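Local coordinates for protein CrmK (Actinoalloteichus sp. WH1-2216-6, PDB 5I1V) that probably oxidises shunt products so that they can be recycled in caerulomycin biosynthesis, using covalently bound FAD, at residues Y449-I452 and D453-D456; V464-H467 and T468-G472; L418-I421 and R422-R426; V435-D439 and E440-G444. All blocks are in the same frame, centred on the assembly; numbering follows the deposited sequence.

Contact 1: Y449-I452 and D453-D456; sequences YPDI and DLAD. With FAD (flavin-adenine dinucleotide), chain E.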
loop_
_atom_site.group_PDB
_atom_site.type_symbol
_atom_site.label_atom_id
_atom_site.label_comp_id
_atom_site.label_asym_id
_atom_site.label_seq_id
_atom_site.Cartn_x
_atom_site.Cartn_y
_atom_site.Cartn_z
ATOM N N TYR A 449 10.180 -6.331 17.433
ATOM C CA TYR A 449 11.124 -5.217 17.150
ATOM C C TYR A 449 12.509 -5.561 17.703
ATOM O O TYR A 449 12.959 -4.916 18.639
ATOM C CB TYR A 449 10.655 -3.925 17.797
ATOM C CG TYR A 449 9.323 -3.445 17.266
ATOM C CD1 TYR A 449 9.131 -3.304 15.905
ATOM C CD2 TYR A 449 8.304 -3.055 18.115
ATOM C CE1 TYR A 449 7.944 -2.859 15.381
ATOM C CE2 TYR A 449 7.081 -2.620 17.595
ATOM C CZ TYR A 449 6.919 -2.536 16.228
ATOM O OH TYR A 449 5.757 -2.103 15.654
ATOM N N PRO A 450 13.160 -6.595 17.162
ATOM C CA PRO A 450 14.403 -7.066 17.783
ATOM C C PRO A 450 15.542 -6.063 17.660
ATOM O O PRO A 450 15.673 -5.424 16.635
ATOM C CB PRO A 450 14.805 -8.265 16.939
ATOM C CG PRO A 450 14.202 -7.959 15.587
ATOM C CD PRO A 450 12.896 -7.295 15.888
ATOM N N ASP A 451 16.392 -6.032 18.670
ATOM C CA ASP A 451 17.521 -5.089 18.652
ATOM C C ASP A 451 18.746 -5.826 19.113
ATOM O O ASP A 451 18.872 -6.109 20.317
ATOM C CB ASP A 451 17.190 -4.005 19.625
ATOM C CG ASP A 451 18.306 -2.997 19.815
ATOM O OD1 ASP A 451 19.354 -3.050 19.116
ATOM O OD2 ASP A 451 18.085 -2.134 20.705
ATOM N N ILE A 452 19.678 -6.094 18.210
ATOM C CA ILE A 452 20.819 -6.935 18.609
ATOM C C ILE A 452 21.733 -6.217 19.619
ATOM O O ILE A 452 22.554 -6.864 20.265
ATOM C CB ILE A 452 21.684 -7.472 17.435
ATOM C CG1 ILE A 452 22.340 -6.311 16.671
ATOM C CG2 ILE A 452 20.851 -8.470 16.607
ATOM C CD1 ILE A 452 23.205 -6.671 15.467
ATOM N N ASP A 453 21.586 -4.895 19.738
ATOM C CA ASP A 453 22.309 -4.127 20.783
ATOM C C ASP A 453 22.013 -4.648 22.198
ATOM O O ASP A 453 22.855 -4.470 23.073
ATOM C CB ASP A 453 22.022 -2.625 20.703
ATOM C CG ASP A 453 22.440 -2.000 19.360
ATOM O OD1 ASP A 453 23.243 -2.614 18.631
ATOM O OD2 ASP A 453 21.953 -0.888 19.024
ATOM N N LEU A 454 20.878 -5.343 22.427
ATOM C CA LEU A 454 20.581 -5.866 23.776
ATOM C C LEU A 454 21.476 -7.032 24.135
ATOM O O LEU A 454 21.526 -7.416 25.269
ATOM C CB LEU A 454 19.094 -6.220 23.998
ATOM C CG LEU A 454 18.029 -5.154 23.709
ATOM C CD1 LEU A 454 16.632 -5.613 24.118
ATOM C CD2 LEU A 454 18.337 -3.799 24.305
ATOM N N ALA A 455 22.185 -7.605 23.170
ATOM C CA ALA A 455 23.153 -8.650 23.470
ATOM C C ALA A 455 24.587 -8.123 23.355
ATOM O O ALA A 455 25.545 -8.892 23.420
ATOM C CB ALA A 455 22.941 -9.843 22.547
ATOM N N ASP A 456 24.725 -6.816 23.157
ATOM C CA ASP A 456 26.034 -6.198 22.917
ATOM C C ASP A 456 26.510 -5.625 24.248
ATOM O O ASP A 456 25.893 -4.691 24.738
ATOM C CB ASP A 456 25.905 -5.066 21.920
ATOM C CG ASP A 456 27.236 -4.483 21.520
ATOM O OD1 ASP A 456 28.196 -4.539 22.313
ATOM O OD2 ASP A 456 27.323 -3.948 20.415
HETATM P PA FAD E . 10.202 -11.464 7.938
HETATM O O1A FAD E . 11.352 -10.494 7.833
HETATM O O2A FAD E . 9.854 -12.201 6.678
HETATM O O5B FAD E . 10.455 -12.479 9.108
HETATM C C5B FAD E . 10.595 -12.075 10.467
HETATM C C4B FAD E . 11.247 -13.215 11.262
HETATM O O4B FAD E . 10.286 -14.288 11.308
HETATM C C3B FAD E . 12.497 -13.850 10.692
HETATM O O3B FAD E . 13.231 -14.423 11.760
HETATM C C2B FAD E . 11.965 -14.958 9.828
HETATM O O2B FAD E . 12.886 -15.960 9.385
HETATM C C1B FAD E . 10.766 -15.440 10.654
HETATM N N9A FAD E . 9.665 -15.940 9.795
HETATM C C8A FAD E . 9.038 -15.330 8.744
HETATM N N7A FAD E . 8.152 -16.199 8.157
HETATM C C5A FAD E . 8.236 -17.316 8.849
HETATM C C6A FAD E . 7.544 -18.576 8.746
HETATM N N6A FAD E . 6.624 -18.681 7.807
HETATM N N1A FAD E . 7.884 -19.532 9.618
HETATM C C2A FAD E . 8.855 -19.370 10.542
HETATM N N3A FAD E . 9.508 -18.196 10.740
HETATM C C4A FAD E . 9.242 -17.197 9.860
HETATM N N1 FAD E . 4.311 -5.663 14.852
HETATM C C2 FAD E . 3.205 -5.512 15.616
HETATM O O2 FAD E . 2.942 -6.339 16.498
HETATM N N3 FAD E . 2.343 -4.482 15.468
HETATM C C4 FAD E . 2.507 -3.497 14.593
HETATM O O4 FAD E . 1.658 -2.589 14.472
HETATM C C4X FAD E . 3.662 -3.571 13.711
HETATM N N5 FAD E . 3.896 -2.600 12.787
HETATM C C5X FAD E . 4.913 -2.761 11.926
HETATM C C6 FAD E . 5.074 -1.865 10.869
HETATM C C7 FAD E . 6.113 -1.959 9.944
HETATM C C7M FAD E . 6.217 -0.938 8.805
HETATM C C8 FAD E . 7.062 -3.079 10.125
HETATM C C8M FAD E . 8.234 -3.259 9.199
HETATM C C9 FAD E . 6.931 -3.990 11.179
HETATM C C9A FAD E . 5.882 -3.874 12.089
HETATM N N10 FAD E . 5.711 -4.781 13.141
HETATM C C10 FAD E . 4.588 -4.684 13.942
HETATM C "C1'" FAD E . 6.750 -5.742 13.506
HETATM C "C2'" FAD E . 6.501 -7.063 12.853
HETATM O "O2'" FAD E . 5.520 -7.757 13.599
HETATM C "C3'" FAD E . 7.744 -7.877 12.711
HETATM O "O3'" FAD E . 8.708 -7.117 11.931
HETATM C "C4'" FAD E . 7.449 -9.253 12.076
HETATM O "O4'" FAD E . 8.444 -10.162 12.546
HETATM C "C5'" FAD E . 7.457 -9.160 10.564
HETATM O "O5'" FAD E . 7.089 -10.435 10.037
HETATM P P FAD E . 7.397 -10.654 8.497
HETATM O O1P FAD E . 6.879 -9.517 7.696
HETATM O O2P FAD E . 6.996 -12.041 8.102
HETATM O O3P FAD E . 9.015 -10.559 8.487
#
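D451 and L454 join through the backbone: L454 N donates to D451 O at 3.0 Å, in a nearly straight bond. The same kind of i to i+3 bond runs from A455 N to I452 O, also 3.0 Å. Both donors stand above the carbonyl planes they meet. These bonds wind a short 3-10 turn.

The side chain of D451 adds an Asx turn. Its CG is anti to the backbone N (chi1 175°), and OD1 folds forward to accept D453 N at 3.0 Å. The N-H comes from above the carboxylate plane, 57° out of it, and the bond is bent.

Charge is concentrated here. D451 OD1 lies 3.4 Å from D453 OD2, and the two carboxylates are turned 69° against each other. Positive partners lie around them: D451 forms salt bridges with K341 and K343, and D453 with K343 and R422.

Packing within the turn is light: methyl carbon L454 CD2 lies 4.0 Å from carboxylate oxygen D451 OD2, the side chains crossing at about a right angle. L454 packs on I469 and Y470 of helix 466-471.

The chain just before the turn reaches FAD. Y449 OH stands over the face of the flavin ring system, 3.2 Å from FAD C4X. Y449 CE1 lies 3.6 Å from FAD C1' of the ribityl chain, and the Y449 ring meets Y446 edge-to-face.

With two carboxylates so close, the lysines and arginine would be expected to keep both aspartates ionised. They tie the turn that follows the flavin-lining Y449 to basic residues of strand 339-347 and helix 414-428.

Contact 2: V464-H467 and T468-G472; sequences VPWH and TIYYG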
loop_
_atom_site.group_PDB
_atom_site.type_symbol
_atom_site.label_atom_id
_atom_site.label_comp_id
_atom_site.label_asym_id
_atom_site.label_seq_id
_atom_site.Cartn_x
_atom_site.Cartn_y
_atom_site.Cartn_z
ATOM N N VAL A 464 21.484 -8.232 32.481
ATOM C CA VAL A 464 20.278 -8.988 32.173
ATOM C C VAL A 464 20.365 -9.425 30.692
ATOM O O VAL A 464 20.604 -8.591 29.816
ATOM C CB VAL A 464 19.010 -8.184 32.516
ATOM C CG1 VAL A 464 17.771 -8.892 32.023
ATOM C CG2 VAL A 464 18.891 -8.006 34.033
ATOM N N PRO A 465 20.199 -10.735 30.415
ATOM C CA PRO A 465 20.416 -11.204 29.047
ATOM C C PRO A 465 19.289 -10.775 28.124
ATOM O O PRO A 465 18.195 -10.525 28.592
ATOM C CB PRO A 465 20.487 -12.728 29.188
ATOM C CG PRO A 465 19.910 -13.053 30.495
ATOM C CD PRO A 465 20.019 -11.849 31.357
ATOM N N TRP A 466 19.577 -10.672 26.830
ATOM C CA TRP A 466 18.562 -10.330 25.825
ATOM C C TRP A 466 17.305 -11.173 26.024
ATOM O O TRP A 466 16.212 -10.648 25.991
ATOM C CB TRP A 466 19.098 -10.473 24.384
ATOM C CG TRP A 466 19.484 -11.896 23.991
ATOM C CD1 TRP A 466 20.691 -12.494 24.193
ATOM C CD2 TRP A 466 18.650 -12.880 23.386
ATOM N NE1 TRP A 466 20.656 -13.775 23.750
ATOM C CE2 TRP A 466 19.412 -14.049 23.259
ATOM C CE3 TRP A 466 17.326 -12.890 22.943
ATOM C CZ2 TRP A 466 18.914 -15.215 22.692
ATOM C CZ3 TRP A 466 16.815 -14.071 22.392
ATOM C CH2 TRP A 466 17.612 -15.212 22.276
ATOM N N HIS A 467 17.441 -12.460 26.265
ATOM C CA HIS A 467 16.232 -13.304 26.264
ATOM C C HIS A 467 15.264 -13.078 27.447
ATOM O O HIS A 467 14.066 -13.294 27.346
ATOM C CB HIS A 467 16.580 -14.779 26.109
ATOM C CG HIS A 467 17.689 -15.234 26.995
ATOM N ND1 HIS A 467 17.496 -15.531 28.323
ATOM C CD2 HIS A 467 19.009 -15.432 26.749
ATOM C CE1 HIS A 467 18.640 -15.936 28.846
ATOM N NE2 HIS A 467 19.569 -15.888 27.911
ATOM N N THR A 468 15.788 -12.663 28.585
ATOM C CA THR A 468 14.925 -12.213 29.651
ATOM C C THR A 468 14.120 -10.982 29.332
ATOM O O THR A 468 12.930 -10.888 29.688
ATOM C CB THR A 468 15.786 -11.942 30.881
ATOM O OG1 THR A 468 16.437 -13.177 31.178
ATOM C CG2 THR A 468 14.926 -11.433 32.025
ATOM N N ILE A 469 14.773 -10.034 28.671
ATOM C CA ILE A 469 14.148 -8.805 28.294
ATOM C C ILE A 469 12.980 -9.037 27.314
ATOM O O ILE A 469 11.977 -8.351 27.399
ATOM C CB ILE A 469 15.162 -7.838 27.686
ATOM C CG1 ILE A 469 16.133 -7.399 28.781
ATOM C CG2 ILE A 469 14.444 -6.619 27.131
ATOM C CD1 ILE A 469 17.431 -6.848 28.273
ATOM N N TYR A 470 13.132 -10.003 26.396
ATOM C CA TYR A 470 12.088 -10.256 25.376
ATOM C C TYR A 470 11.043 -11.267 25.808
ATOM O O TYR A 470 9.891 -11.205 25.372
ATOM C CB TYR A 470 12.734 -10.754 24.067
ATOM C CG TYR A 470 13.438 -9.692 23.305
ATOM C CD1 TYR A 470 12.722 -8.664 22.728
ATOM C CD2 TYR A 470 14.834 -9.712 23.130
ATOM C CE1 TYR A 470 13.345 -7.691 22.002
ATOM C CE2 TYR A 470 15.473 -8.725 22.419
ATOM C CZ TYR A 470 14.708 -7.721 21.840
ATOM O OH TYR A 470 15.255 -6.689 21.129
ATOM N N TYR A 471 11.429 -12.215 26.670
ATOM C CA TYR A 471 10.547 -13.340 26.974
ATOM C C TYR A 471 10.091 -13.435 28.466
ATOM O O TYR A 471 9.324 -14.315 28.858
ATOM C CB TYR A 471 11.225 -14.627 26.515
ATOM C CG TYR A 471 11.432 -14.783 25.038
ATOM C CD1 TYR A 471 10.350 -14.889 24.185
ATOM C CD2 TYR A 471 12.689 -14.850 24.483
ATOM C CE1 TYR A 471 10.517 -15.061 22.816
ATOM C CE2 TYR A 471 12.860 -14.990 23.127
ATOM C CZ TYR A 471 11.763 -15.134 22.299
ATOM O OH TYR A 471 11.865 -15.304 20.931
ATOM N N GLY A 472 10.525 -12.515 29.301
ATOM C CA GLY A 472 10.136 -12.584 30.707
ATOM C C GLY A 472 10.686 -13.846 31.319
ATOM O O GLY A 472 11.870 -14.124 31.191
HETATM O O HOH W 1 15.723 -15.494 30.330
#
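H467 and T468 share a water. Water 1 lies 2.7 Å from H467 ND1, in the plane of the imidazole at its edge. It is also hydrogen-bonded to T468 OG1, at 2.6 Å.

The backbone bonds come next. Y471 N donates to H467 O at 2.9 Å. Y470 N reaches W466 O at 3.2 Å, approaching nearly along the C=O axis. P465, at the N-cap position, accepts two weak bonds at its O, from T468 N and I469 N.

Further out the side chains pack. T468 OG1 sits 3.5 Å from P465 CG. V464 CG1 touches T468 CB at 3.8 Å, the two side chains crossing at about a right angle, and also meets I469 CG1. W466 CE3 meets Y470 CD2 at 4.0 Å, near the indole plane. W466 and Y471 run side by side, with CZ3 of W466 at the edge of the tyrosine ring. F495 stacks on W466, and Y475 on H467. Y471 OH is bonded to G189 O.

Helix 466-471 is short, and G472 leaves it with positive phi. The helix belongs to the berberine-like C-terminal region of this FAD-linked oxidoreductase family. Here it places Y470 near Y446 and N448 of the FAD site.

Contact 3: L418-I421 and R422-R426; sequences LRWI and REIYR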
loop_
_atom_site.group_PDB
_atom_site.type_symbol
_atom_site.label_atom_id
_atom_site.label_comp_id
_atom_site.label_asym_id
_atom_site.label_seq_id
_atom_site.Cartn_x
_atom_site.Cartn_y
_atom_site.Cartn_z
ATOM N N LEU A 418 22.793 5.443 13.609
ATOM C CA LEU A 418 22.899 4.369 14.585
ATOM C C LEU A 418 23.365 4.946 15.896
ATOM O O LEU A 418 22.888 4.575 16.988
ATOM C CB LEU A 418 23.876 3.267 14.122
ATOM C CG LEU A 418 23.388 2.348 12.978
ATOM C CD1 LEU A 418 24.531 1.548 12.423
ATOM C CD2 LEU A 418 22.321 1.422 13.528
ATOM N N ARG A 419 24.295 5.884 15.814
ATOM C CA ARG A 419 24.748 6.507 17.058
ATOM C C ARG A 419 23.608 7.263 17.742
ATOM O O ARG A 419 23.448 7.111 18.934
ATOM C CB ARG A 419 26.020 7.357 16.871
ATOM C CG ARG A 419 26.537 7.948 18.175
ATOM C CD ARG A 419 27.921 8.634 18.064
ATOM N NE ARG A 419 27.988 9.593 16.958
ATOM C CZ ARG A 419 28.552 9.369 15.762
ATOM N NH1 ARG A 419 29.141 8.204 15.465
ATOM N NH2 ARG A 419 28.528 10.330 14.843
ATOM N N TRP A 420 22.773 7.989 17.006
ATOM C CA TRP A 420 21.693 8.786 17.627
ATOM C C TRP A 420 20.664 7.921 18.398
ATOM O O TRP A 420 20.337 8.205 19.559
ATOM C CB TRP A 420 20.964 9.637 16.585
ATOM C CG TRP A 420 19.887 10.490 17.207
ATOM C CD1 TRP A 420 20.051 11.733 17.768
ATOM C CD2 TRP A 420 18.509 10.140 17.408
ATOM N NE1 TRP A 420 18.839 12.181 18.293
ATOM C CE2 TRP A 420 17.886 11.221 18.074
ATOM C CE3 TRP A 420 17.726 9.020 17.064
ATOM C CZ2 TRP A 420 16.541 11.207 18.411
ATOM C CZ3 TRP A 420 16.386 9.003 17.426
ATOM C CH2 TRP A 420 15.807 10.096 18.077
ATOM N N ILE A 421 20.203 6.833 17.764
ATOM C CA ILE A 421 19.194 5.983 18.384
ATOM C C ILE A 421 19.786 5.183 19.544
ATOM O O ILE A 421 19.119 4.962 20.542
ATOM C CB ILE A 421 18.481 5.074 17.347
ATOM C CG1 ILE A 421 17.252 4.445 17.987
ATOM C CG2 ILE A 421 19.413 4.010 16.728
ATOM C CD1 ILE A 421 16.313 3.771 16.976
ATOM N N ARG A 422 21.054 4.778 19.446
ATOM C CA ARG A 422 21.674 4.054 20.531
ATOM C C ARG A 422 21.842 4.895 21.784
ATOM O O ARG A 422 21.623 4.420 22.903
ATOM C CB ARG A 422 22.999 3.494 20.101
ATOM C CG ARG A 422 22.836 2.234 19.269
ATOM C CD ARG A 422 24.104 1.935 18.512
ATOM N NE ARG A 422 23.971 0.683 17.815
ATOM C CZ ARG A 422 24.809 0.271 16.883
ATOM N NH1 ARG A 422 25.862 1.016 16.539
ATOM N NH2 ARG A 422 24.596 -0.897 16.313
ATOM N N GLU A 423 22.228 6.145 21.569
ATOM C CA GLU A 423 22.492 7.062 22.685
ATOM C C GLU A 423 21.206 7.532 23.360
ATOM O O GLU A 423 21.134 7.534 24.594
ATOM C CB GLU A 423 23.359 8.228 22.201
ATOM C CG GLU A 423 24.789 7.752 21.964
ATOM C CD GLU A 423 25.808 8.854 21.669
ATOM O OE1 GLU A 423 25.402 10.009 21.372
ATOM O OE2 GLU A 423 27.031 8.530 21.676
ATOM N N ILE A 424 20.176 7.869 22.577
ATOM C CA ILE A 424 18.908 8.262 23.202
ATOM C C ILE A 424 18.344 7.137 24.053
ATOM O O ILE A 424 17.860 7.386 25.158
ATOM C CB ILE A 424 17.851 8.798 22.235
ATOM C CG1 ILE A 424 16.624 9.290 23.021
ATOM C CG2 ILE A 424 17.420 7.762 21.178
ATOM C CD1 ILE A 424 15.624 10.063 22.166
ATOM N N TYR A 425 18.390 5.893 23.540
ATOM C CA TYR A 425 17.812 4.761 24.243
ATOM C C TYR A 425 18.658 4.437 25.459
ATOM O O TYR A 425 18.120 4.113 26.514
ATOM C CB TYR A 425 17.767 3.572 23.292
ATOM C CG TYR A 425 17.100 2.314 23.734
ATOM C CD1 TYR A 425 15.747 2.087 23.447
ATOM C CD2 TYR A 425 17.832 1.286 24.309
ATOM C CE1 TYR A 425 15.142 0.872 23.787
ATOM C CE2 TYR A 425 17.232 0.088 24.647
ATOM C CZ TYR A 425 15.887 -0.105 24.374
ATOM O OH TYR A 425 15.361 -1.323 24.688
ATOM N N ARG A 426 19.974 4.524 25.324
ATOM C CA ARG A 426 20.836 4.233 26.462
ATOM C C ARG A 426 20.619 5.261 27.565
ATOM O O ARG A 426 20.497 4.901 28.714
ATOM C CB ARG A 426 22.318 4.209 26.109
ATOM C CG ARG A 426 23.179 4.011 27.362
ATOM C CD ARG A 426 24.612 4.452 27.163
ATOM N NE ARG A 426 24.718 5.810 26.643
ATOM C CZ ARG A 426 25.758 6.259 25.935
ATOM N NH1 ARG A 426 26.805 5.462 25.664
ATOM N NH2 ARG A 426 25.753 7.515 25.486
#
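R422, E423, I424 and Y425 each donate the backbone N-H to the carbonyl four residues earlier, from L418 O to I421 O, in regular alpha-helical geometry. The I424 N to W420 O bond is 3.0 Å long and nearly straight.

The same two residues pack through their side chains. W420 and I424 lie alongside each other and point the same way. I424 CG2 sits over one face of the indole, 4.2 Å from the centroid of the W420 six-membered ring and 13° off its normal, a CH-pi contact. The other branch of the isoleucine reaches the rim, with I424 CD1 4.0 Å from W420 CZ2. W420 CG is anti to the backbone N (chi1 -178°), and the indole extends outward about level with its own CA; I424 CG2 reaches back toward it. W420 NE1 donates to H362 O, and Y368 stacks on the indole.

Helix 414-428 packs on the large antiparallel sheet. I421 rests on strands 339-347 and 400-408, and Y425 makes a cation-pi contact with K343 and bonds S344 O through its OH. I424 leans on helix 353-364.

The more exposed side carries the charged residues. R422 is extended from CG to NE, and L418 CB lies over one face of its guanidinium, 3.9 Å from R422 NH1. The NE of R422 is engaged by D453.

R419 and E423 run side by side. E423 OE2 meets R419 CG at 3.6 Å, touching the aliphatic part of the arginine. The R419 chain bends at chi3 (50°), and its NE stays 4.9 Å from E423 OE2. At that distance any attraction between the charges would act without direct contact.

Contact 4: V435-D439 and E440-G444; sequences VPTPD and EVNTG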
loop_
_atom_site.group_PDB
_atom_site.type_symbol
_atom_site.label_atom_id
_atom_site.label_comp_id
_atom_site.label_asym_id
_atom_site.label_seq_id
_atom_site.Cartn_x
_atom_site.Cartn_y
_atom_site.Cartn_z
ATOM N N VAL A 435 19.200 -0.571 29.184
ATOM C CA VAL A 435 18.122 -1.405 28.624
ATOM C C VAL A 435 16.900 -1.431 29.541
ATOM O O VAL A 435 17.017 -1.160 30.756
ATOM C CB VAL A 435 18.617 -2.833 28.400
ATOM C CG1 VAL A 435 19.782 -2.826 27.441
ATOM C CG2 VAL A 435 19.040 -3.476 29.710
ATOM N N PRO A 436 15.720 -1.783 28.990
ATOM C CA PRO A 436 14.507 -1.922 29.804
ATOM C C PRO A 436 14.439 -3.257 30.524
ATOM O O PRO A 436 13.658 -4.148 30.144
ATOM C CB PRO A 436 13.381 -1.832 28.757
ATOM C CG PRO A 436 13.987 -2.469 27.557
ATOM C CD PRO A 436 15.436 -2.037 27.556
ATOM N N THR A 437 15.229 -3.396 31.589
ATOM C CA THR A 437 15.262 -4.606 32.389
ATOM C C THR A 437 13.898 -4.783 33.062
ATOM O O THR A 437 13.413 -3.822 33.675
ATOM C CB THR A 437 16.292 -4.448 33.537
ATOM O OG1 THR A 437 15.943 -3.276 34.300
ATOM C CG2 THR A 437 17.660 -4.275 32.989
ATOM N N PRO A 438 13.290 -5.980 32.988
ATOM C CA PRO A 438 11.974 -6.083 33.605
ATOM C C PRO A 438 12.008 -5.775 35.100
ATOM O O PRO A 438 12.769 -6.403 35.829
ATOM C CB PRO A 438 11.577 -7.547 33.374
ATOM C CG PRO A 438 12.299 -7.930 32.127
ATOM C CD PRO A 438 13.560 -7.124 32.091
ATOM N N ASP A 439 11.203 -4.800 35.519
ATOM C CA ASP A 439 11.154 -4.360 36.910
ATOM C C ASP A 439 9.793 -3.713 37.151
ATOM O O ASP A 439 8.822 -4.034 36.460
ATOM C CB ASP A 439 12.334 -3.407 37.216
ATOM C CG ASP A 439 12.300 -2.132 36.373
ATOM O OD1 ASP A 439 11.204 -1.719 35.949
ATOM O OD2 ASP A 439 13.370 -1.535 36.117
ATOM N N GLU A 440 9.717 -2.800 38.120
ATOM C CA GLU A 440 8.449 -2.195 38.511
ATOM C C GLU A 440 7.951 -1.107 37.546
ATOM O O GLU A 440 6.791 -0.706 37.605
ATOM C CB GLU A 440 8.544 -1.674 39.959
ATOM C CG GLU A 440 9.238 -0.321 40.168
ATOM C CD GLU A 440 10.768 -0.343 40.080
ATOM O OE1 GLU A 440 11.409 -1.426 40.184
ATOM O OE2 GLU A 440 11.340 0.763 39.918
ATOM N N VAL A 441 8.817 -0.623 36.662
ATOM C CA VAL A 441 8.396 0.318 35.646
ATOM C C VAL A 441 8.570 -0.267 34.244
ATOM O O VAL A 441 7.688 -0.100 33.419
ATOM C CB VAL A 441 9.164 1.644 35.721
ATOM C CG1 VAL A 441 8.815 2.531 34.532
ATOM C CG2 VAL A 441 8.847 2.371 37.028
ATOM N N ASN A 442 9.701 -0.906 33.965
ATOM C CA ASN A 442 9.899 -1.537 32.661
ATOM C C ASN A 442 9.359 -2.967 32.673
ATOM O O ASN A 442 9.456 -3.635 33.673
ATOM C CB ASN A 442 11.374 -1.586 32.308
ATOM C CG ASN A 442 12.052 -0.255 32.462
ATOM O OD1 ASN A 442 11.780 0.678 31.716
ATOM N ND2 ASN A 442 12.959 -0.165 33.426
ATOM N N THR A 443 8.776 -3.432 31.573
ATOM C CA THR A 443 8.376 -4.834 31.473
ATOM C C THR A 443 9.268 -5.619 30.499
ATOM O O THR A 443 9.142 -6.842 30.367
ATOM C CB THR A 443 6.934 -4.950 30.979
ATOM O OG1 THR A 443 6.818 -4.292 29.714
ATOM C CG2 THR A 443 5.987 -4.300 31.968
ATOM N N GLY A 444 10.170 -4.926 29.816
ATOM C CA GLY A 444 11.035 -5.542 28.831
ATOM C C GLY A 444 10.833 -4.960 27.429
ATOM O O GLY A 444 10.570 -3.773 27.261
#
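D439 and N442 cross at a slant, with the carboxylate and amide planes 40° apart. N442 ND2 donates to D439 OD2 at 3.0 Å, meeting it on the syn side. D439 CG lies between its backbone N and carbonyl carbon (chi1 62°), and this turns the carboxylate over the bend. OD1 then takes two N-H groups from opposite faces of its plane: V441 N at 2.7 Å on the anti side and N442 N at 2.6 Å on the syn side. The V441 bond makes an Asx turn. D439 N closes the bend by donating to N442 O at 2.8 Å, almost straight.

The chain doubles back here to enter the short, weakly bonded strand 442-444, an outermost strand of the eight-stranded antiparallel sheet. That strand pairs with strand 339-347, through backbone bonds of T443 and G444 to D346.

The prolines lie earlier on the incoming arm. P436 centres an inverse gamma turn, and its CB lies 4.1 Å from N442 CB. P436 O receives a CA-H...O contact from G444 CA at 3.2 Å. The backbone of G444 has positive phi (119°), where a CB would press on the preceding carbonyl. P438 CG rests 3.8 Å from T443 O.

All four contacts are partly buried. Contact 1 alone touches the flavin, and contact 3 lies farthest from the chain centre. Contacts 3 and 4 both rest on strand 339-347, whose lysines also serve the aspartates of contact 1. Contacts 1 and 2 share the berberine-like region and meet where Y470 OH bonds D451 N. D453 and R422 link contact 1 to contact 3 by a salt bridge. Contacts 2 and 4 meet by packing of I469 on V435, P436 and G444. Aspartates accept backbone N-H groups in the turns of contacts 1 and 4. In contacts 2 and 3 helical backbone bonds dominate, and aromatic side chains supply much of the packing.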